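Local coordinates for TolA protein (Vibrio cholerae, PDB 4G7X) that probably acts in the Tol-Pal system that maintains the cell envelope and, as in related TolA proteins, may serve as a receptor for filamentous phage, at residues Gly52-Leu63 with Leu128-Pro137. Residues are numbered along the deposited sequence; the frame is centred on the assembly and turned at random.
Sequences GAIYTQLIRQNL and LKNINLTVAP
Leu133 pushes its forked end into a hollow of helix 38-62 bounded by Gly52, Tyr55, Thr56 and Ile59. Its two methyls divide the work: CD1 lies 3.8 Å from Tyr55 CB and also meets CD1 of Ile59, whereas CD2 rests on Gly52 O and Thr56 OG1. Leu133 and Thr56 slide past each other in opposite directions. Gly52 presents bare backbone to the strand, and Ile131 CD1 lies 3.9 Å from Gly52 CA, while Ile131 CG2 comes to the edge of the Tyr55 ring. Farther along that ring, Leu128 crosses at about a right angle and sets CD1 3.6 Å from Tyr55 OH. One helical turn beyond Tyr55, Ile59 CG2 packs against both methyls of Val135, each 4.0 Å away in the conformer modelled here, and Leu63 CD2 closes over Val135 CG1 from the helix end.

Polar atoms line one border. With OG1 beside its backbone N (chi1 -54°), Thr56 gives a 2.8 Å hydrogen bond from OG1 to Gly52 O from above the carbonyl plane, across from the face Thr56 N uses. A water donates to Thr56 OG1 and accepts from Thr134 N, bridging helix and strand. Thr56 CG2 packs 3.4 Å from Thr134 O.

The axes of 52-62 and 130-135 come within 8.7 Å, with a crossing angle of -43°. Strand 130-135 is an edge of the chain's antiparallel sheet, paired with strand 74-83, whose Leu78 backs Leu133. Helix 99-110 completes the core, with Val109 against Ile59 and Thr105 against Val135; at the far edge of the sheet, Tyr55 OH is hydrogen-bonded to Pro116 O and its ring meets Phe115 edge-to-face, tying the long helix to strand 115-116.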
ATOM      1  N   GLY B  52      13.400  -7.660  -3.272  1.00 12.33           N
ATOM      2  CA  GLY B  52      12.877  -6.845  -4.371  1.00 12.26           C
ATOM      3  C   GLY B  52      12.300  -7.705  -5.483  1.00 12.04           C
ATOM      4  O   GLY B  52      11.210  -7.432  -5.991  1.00 12.14           O
ATOM      5  N   ALA B  53      13.037  -8.747  -5.866  1.00 12.04           N
ATOM      6  CA  ALA B  53      12.578  -9.687  -6.886  1.00 11.95           C
ATOM      7  C   ALA B  53      11.343 -10.474  -6.437  1.00 11.83           C
ATOM      8  O   ALA B  53      10.432 -10.706  -7.232  1.00 11.84           O
ATOM      9  CB  ALA B  53      13.706 -10.629  -7.282  1.00 12.24           C
ATOM     10  N   ILE B  54      11.314 -10.879  -5.166  1.00 11.66           N
ATOM     11  CA  ILE B  54      10.147 -11.558  -4.601  1.00 11.59           C
ATOM     12  C   ILE B  54       8.914 -10.653  -4.692  1.00 11.37           C
ATOM     13  O   ILE B  54       7.848 -11.094  -5.139  1.00 11.01           O
ATOM     14  CB  ILE B  54      10.398 -12.027  -3.146  1.00 11.76           C
ATOM     15  CG1 ILE B  54      11.404 -13.189  -3.131  1.00 11.78           C
ATOM     16  CG2 ILE B  54       9.095 -12.446  -2.473  1.00 11.91           C
ATOM     17  CD1 ILE B  54      11.983 -13.514  -1.766  1.00 12.19           C
ATOM     18  N   TYR B  55       9.071  -9.390  -4.300  1.00 11.11           N
ATOM     19  CA  TYR B  55       7.963  -8.427  -4.329  1.00 11.35           C
ATOM     20  C   TYR B  55       7.446  -8.177  -5.741  1.00 11.67           C
ATOM     21  O   TYR B  55       6.235  -8.107  -5.961  1.00 11.51           O
ATOM     22  CB  TYR B  55       8.359  -7.093  -3.688  1.00 10.95           C
ATOM     23  CG  TYR B  55       8.780  -7.150  -2.233  1.00 10.58           C
ATOM     24  CD1 TYR B  55       8.512  -8.265  -1.434  1.00 10.64           C
ATOM     25  CD2 TYR B  55       9.419  -6.062  -1.650  1.00 10.46           C
ATOM     26  CE1 TYR B  55       8.904  -8.297  -0.106  1.00 10.62           C
ATOM     27  CE2 TYR B  55       9.801  -6.081  -0.319  1.00 10.55           C
ATOM     28  CZ  TYR B  55       9.542  -7.198   0.445  1.00 10.52           C
ATOM     29  OH  TYR B  55       9.930  -7.213   1.763  1.00 10.90           O
ATOM     30  N   THR B  56       8.370  -8.045  -6.689  1.00 12.32           N
ATOM     31  CA  THR B  56       8.035  -7.790  -8.086  1.00 13.20           C
ATOM     32  C   THR B  56       7.246  -8.967  -8.674  1.00 13.39           C
ATOM     33  O   THR B  56       6.276  -8.765  -9.412  1.00 13.43           O
ATOM     34  CB  THR B  56       9.306  -7.483  -8.911  1.00 13.73           C
ATOM     35  OG1 THR B  56      10.032  -6.404  -8.303  1.00 14.80           O
ATOM     36  CG2 THR B  56       8.943  -7.089 -10.328  1.00 14.24           C
ATOM     37  N   GLN B  57       7.640 -10.189  -8.314  1.00 13.50           N
ATOM     38  CA  GLN B  57       6.920 -11.394  -8.729  1.00 14.23           C
ATOM     39  C   GLN B  57       5.511 -11.451  -8.138  1.00 13.82           C
ATOM     40  O   GLN B  57       4.557 -11.799  -8.836  1.00 14.14           O
ATOM     41  CB  GLN B  57       7.725 -12.657  -8.379  1.00 15.41           C
ATOM     42  CG  GLN B  57       6.980 -13.981  -8.540  1.00 17.37           C
ATOM     43  CD  GLN B  57       6.664 -14.343  -9.983  1.00 18.71           C
ATOM     44  OE1 GLN B  57       7.284 -13.839 -10.920  1.00 20.40           O
ATOM     45  NE2 GLN B  57       5.695 -15.232 -10.164  1.00 19.59           N
ATOM     46  N   LEU B  58       5.376 -11.095  -6.862  1.00 13.35           N
ATOM     47  CA  LEU B  58       4.058 -11.068  -6.222  1.00 13.11           C
ATOM     48  C   LEU B  58       3.113 -10.101  -6.930  1.00 12.94           C
ATOM     49  O   LEU B  58       1.935 -10.408  -7.127  1.00 12.95           O
ATOM     50  CB  LEU B  58       4.168 -10.720  -4.735  1.00 13.04           C
ATOM     51  CG  LEU B  58       4.710 -11.828  -3.824  1.00 13.07           C
ATOM     52  CD1 LEU B  58       5.032 -11.272  -2.445  1.00 13.22           C
ATOM     53  CD2 LEU B  58       3.734 -12.993  -3.729  1.00 13.30           C
ATOM     54  N   ILE B  59       3.638  -8.943  -7.321  1.00 12.75           N
ATOM     55  CA  ILE B  59       2.848  -7.946  -8.043  1.00 13.07           C
ATOM     56  C   ILE B  59       2.489  -8.464  -9.437  1.00 13.92           C
ATOM     57  O   ILE B  59       1.333  -8.379  -9.857  1.00 13.80           O
ATOM     58  CB  ILE B  59       3.586  -6.592  -8.121  1.00 12.57           C
ATOM     59  CG1 ILE B  59       3.779  -6.027  -6.709  1.00 12.46           C
ATOM     60  CG2 ILE B  59       2.825  -5.604  -9.001  1.00 12.64           C
ATOM     61  CD1 ILE B  59       4.845  -4.960  -6.607  1.00 12.54           C
ATOM     62  N   ARG B  60       3.475  -9.028 -10.133  1.00 15.21           N
ATOM     63  CA  ARG B  60       3.268  -9.572 -11.478  1.00 17.07           C
ATOM     64  C   ARG B  60       2.207 -10.675 -11.522  1.00 18.02           C
ATOM     65  O   ARG B  60       1.408 -10.732 -12.460  1.00 18.31           O
ATOM     66  CB  ARG B  60       4.590 -10.075 -12.073  1.00 18.16           C
ATOM     67  CG  ARG B  60       5.464  -8.972 -12.651  1.00 19.48           C
ATOM     68  CD  ARG B  60       6.618  -9.530 -13.476  1.00 20.96           C
ATOM     69  NE  ARG B  60       7.727  -9.993 -12.642  1.00 22.44           N
ATOM     70  CZ  ARG B  60       8.002 -11.270 -12.387  1.00 22.92           C
ATOM     71  NH1 ARG B  60       9.032 -11.581 -11.613  1.00 22.64           N
ATOM     72  NH2 ARG B  60       7.256 -12.239 -12.906  1.00 24.02           N
ATOM     73  N   GLN B  61       2.192 -11.535 -10.507  1.00 18.95           N
ATOM     74  CA  GLN B  61       1.201 -12.613 -10.403  1.00 20.42           C
ATOM     75  C   GLN B  61      -0.243 -12.112 -10.343  1.00 20.64           C
ATOM     76  O   GLN B  61      -1.162 -12.807 -10.778  1.00 21.15           O
ATOM     77  CB  GLN B  61       1.486 -13.488  -9.181  1.00 21.73           C
ATOM     78  CG  GLN B  61       2.608 -14.489  -9.383  1.00 23.20           C
ATOM     79  CD  GLN B  61       2.813 -15.392  -8.182  1.00 24.20           C
ATOM     80  OE1 GLN B  61       3.131 -16.573  -8.330  1.00 25.50           O
ATOM     81  NE2 GLN B  61       2.628 -14.842  -6.983  1.00 24.93           N
ATOM     82  N   ASN B  62      -0.433 -10.913  -9.799  1.00 20.77           N
ATOM     83  CA  ASN B  62      -1.763 -10.329  -9.645  1.00 21.21           C
ATOM     84  C   ASN B  62      -2.140  -9.409 -10.799  1.00 21.34           C
ATOM     85  O   ASN B  62      -3.294  -8.998 -10.927  1.00 22.21           O
ATOM     86  CB  ASN B  62      -1.852  -9.566  -8.321  1.00 21.46           C
ATOM     87  CG  ASN B  62      -1.779 -10.481  -7.115  1.00 22.01           C
ATOM     88  OD1 ASN B  62      -0.937 -10.300  -6.237  1.00 22.98           O
ATOM     89  ND2 ASN B  62      -2.662 -11.472  -7.065  1.00 22.15           N
ATOM     90  N   LEU B  63      -1.164  -9.106 -11.645  1.00 21.43           N
ATOM     91  CA  LEU B  63      -1.334  -8.144 -12.718  1.00 22.09           C
ATOM     92  C   LEU B  63      -2.206  -8.706 -13.836  1.00 22.84           C
ATOM     93  O   LEU B  63      -1.956  -9.807 -14.336  1.00 22.54           O
ATOM     94  CB  LEU B  63       0.043  -7.744 -13.257  1.00 21.80           C
ATOM     95  CG  LEU B  63       0.196  -6.522 -14.155  1.00 21.75           C
ATOM     96  CD1 LEU B  63      -0.111  -5.235 -13.403  1.00 20.73           C
ATOM     97  CD2 LEU B  63       1.610  -6.494 -14.707  1.00 21.34           C
ATOM     98  N   LEU B 128      13.843  -2.533   3.038  1.00 15.57           N
ATOM     99  CA  LEU B 128      12.664  -3.168   2.429  1.00 15.09           C
ATOM    100  C   LEU B 128      11.361  -2.400   2.659  1.00 14.62           C
ATOM    101  O   LEU B 128      10.424  -2.514   1.856  1.00 14.70           O
ATOM    102  CB  LEU B 128      12.512  -4.621   2.894  1.00 14.59           C
ATOM    103  CG  LEU B 128      13.620  -5.585   2.455  1.00 14.53           C
ATOM    104  CD1 LEU B 128      13.327  -6.995   2.941  1.00 14.43           C
ATOM    105  CD2 LEU B 128      13.818  -5.556   0.945  1.00 14.82           C
ATOM    106  N   LYS B 129      11.311  -1.618   3.735  0.50 14.55           N
ATOM    107  CA  LYS B 129      10.127  -0.827   4.078  0.50 14.50           C
ATOM    108  C   LYS B 129       9.937   0.395   3.180  0.50 14.12           C
ATOM    109  O   LYS B 129       8.891   1.037   3.230  0.50 13.85           O
ATOM    110  CB  LYS B 129      10.190  -0.380   5.539  0.50 15.00           C
ATOM    111  CG  LYS B 129       9.833  -1.459   6.545  0.50 15.63           C
ATOM    112  CD  LYS B 129      10.180  -1.005   7.952  0.50 16.00           C
ATOM    113  CE  LYS B 129       9.447   0.278   8.306  0.50 16.62           C
ATOM    114  NZ  LYS B 129       9.718   0.697   9.709  0.50 17.11           N
ATOM    115  N   ASN B 130      10.951   0.716   2.380  1.00 13.78           N
ATOM    116  CA  ASN B 130      10.905   1.867   1.478  1.00 13.67           C
ATOM    117  C   ASN B 130      11.690   1.518   0.221  1.00 13.54           C
ATOM    118  O   ASN B 130      12.884   1.808   0.122  1.00 13.98           O
ATOM    119  CB  ASN B 130      11.480   3.109   2.177  1.00 13.92           C
ATOM    120  CG  ASN B 130      11.372   4.376   1.339  1.00 14.32           C
ATOM    121  OD1 ASN B 130      10.738   4.402   0.283  1.00 14.71           O
ATOM    122  ND2 ASN B 130      11.994   5.444   1.823  1.00 14.74           N
ATOM    123  N   ILE B 131      11.010   0.885  -0.732  1.00 13.16           N
ATOM    124  CA  ILE B 131      11.694   0.211  -1.837  1.00 13.16           C
ATOM    125  C   ILE B 131      11.148   0.595  -3.215  1.00 13.18           C
ATOM    126  O   ILE B 131       9.934   0.623  -3.432  1.00 12.98           O
ATOM    127  CB  ILE B 131      11.683  -1.330  -1.629  1.00 13.12           C
ATOM    128  CG1 ILE B 131      12.562  -2.039  -2.662  1.00 13.22           C
ATOM    129  CG2 ILE B 131      10.257  -1.883  -1.611  1.00 13.16           C
ATOM    130  CD1 ILE B 131      12.854  -3.490  -2.340  1.00 13.59           C
ATOM    131  N   ASN B 132      12.059   0.900  -4.134  1.00 13.48           N
ATOM    132  CA  ASN B 132      11.708   1.179  -5.520  1.00 13.78           C
ATOM    133  C   ASN B 132      11.707  -0.094  -6.346  1.00 13.63           C
ATOM    134  O   ASN B 132      12.659  -0.878  -6.295  1.00 14.04           O
ATOM    135  CB  ASN B 132      12.677   2.189  -6.135  1.00 14.40           C
ATOM    136  CG  ASN B 132      12.631   3.539  -5.451  1.00 14.96           C
ATOM    137  OD1 ASN B 132      11.590   3.964  -4.946  1.00 15.24           O
ATOM    138  ND2 ASN B 132      13.769   4.228  -5.435  1.00 15.91           N
ATOM    139  N   LEU B 133      10.627  -0.306  -7.094  1.00 13.27           N
ATOM    140  CA  LEU B 133      10.479  -1.493  -7.933  1.00 13.14           C
ATOM    141  C   LEU B 133      10.069  -1.115  -9.350  1.00 13.02           C
ATOM    142  O   LEU B 133       9.424  -0.090  -9.567  1.00 12.87           O
ATOM    143  CB  LEU B 133       9.436  -2.452  -7.345  1.00 13.23           C
ATOM    144  CG  LEU B 133       9.589  -2.966  -5.908  1.00 13.41           C
ATOM    145  CD1 LEU B 133       8.384  -3.813  -5.534  1.00 13.46           C
ATOM    146  CD2 LEU B 133      10.880  -3.748  -5.705  1.00 13.69           C
ATOM    147  N   THR B 134      10.457  -1.950 -10.307  1.00 13.29           N
ATOM    148  CA  THR B 134      10.012  -1.797 -11.682  1.00 13.51           C
ATOM    149  C   THR B 134       9.105  -2.966 -12.050  1.00 13.60           C
ATOM    150  O   THR B 134       9.510  -4.132 -11.976  1.00 13.77           O
ATOM    151  CB  THR B 134      11.206  -1.698 -12.653  1.00 13.95           C
ATOM    152  OG1 THR B 134      12.003  -0.563 -12.300  1.00 14.72           O
ATOM    153  CG2 THR B 134      10.732  -1.545 -14.094  1.00 14.06           C
ATOM    154  N   VAL B 135       7.870  -2.634 -12.412  0.50 13.52           N
ATOM    155  CA  VAL B 135       6.866  -3.623 -12.748  0.50 13.58           C
ATOM    156  C   VAL B 135       6.664  -3.665 -14.254  0.50 13.73           C
ATOM    157  O   VAL B 135       6.490  -2.630 -14.897  0.50 13.81           O
ATOM    158  CB  VAL B 135       5.524  -3.316 -12.056  0.50 13.51           C
ATOM    159  CG1 VAL B 135       4.482  -4.356 -12.430  0.50 13.51           C
ATOM    160  CG2 VAL B 135       5.710  -3.256 -10.547  0.50 13.47           C
ATOM    161  N   ALA B 136       6.705  -4.867 -14.811  0.50 13.94           N
ATOM    162  CA  ALA B 136       6.460  -5.067 -16.226  0.50 14.30           C
ATOM    163  C   ALA B 136       5.721  -6.380 -16.410  0.50 14.55           C
ATOM    164  O   ALA B 136       5.781  -7.251 -15.546  0.50 14.82           O
ATOM    165  CB  ALA B 136       7.772  -5.081 -16.996  0.50 14.13           C
ATOM    166  N   PRO B 137       5.009  -6.527 -17.531  0.50 14.82           N
ATOM    167  CA  PRO B 137       4.333  -7.781 -17.814  0.50 15.04           C
ATOM    168  C   PRO B 137       5.301  -8.758 -18.467  0.50 15.38           C
ATOM    169  O   PRO B 137       6.190  -8.332 -19.207  0.50 15.97           O
ATOM    170  CB  PRO B 137       3.260  -7.368 -18.814  0.50 15.20           C
ATOM    171  CG  PRO B 137       3.882  -6.238 -19.558  0.50 14.91           C
ATOM    172  CD  PRO B 137       4.793  -5.527 -18.592  0.50 14.85           C
TER
HETATM  173  O   HOH W   1      12.135  -4.301  -9.511  1.00 23.24           O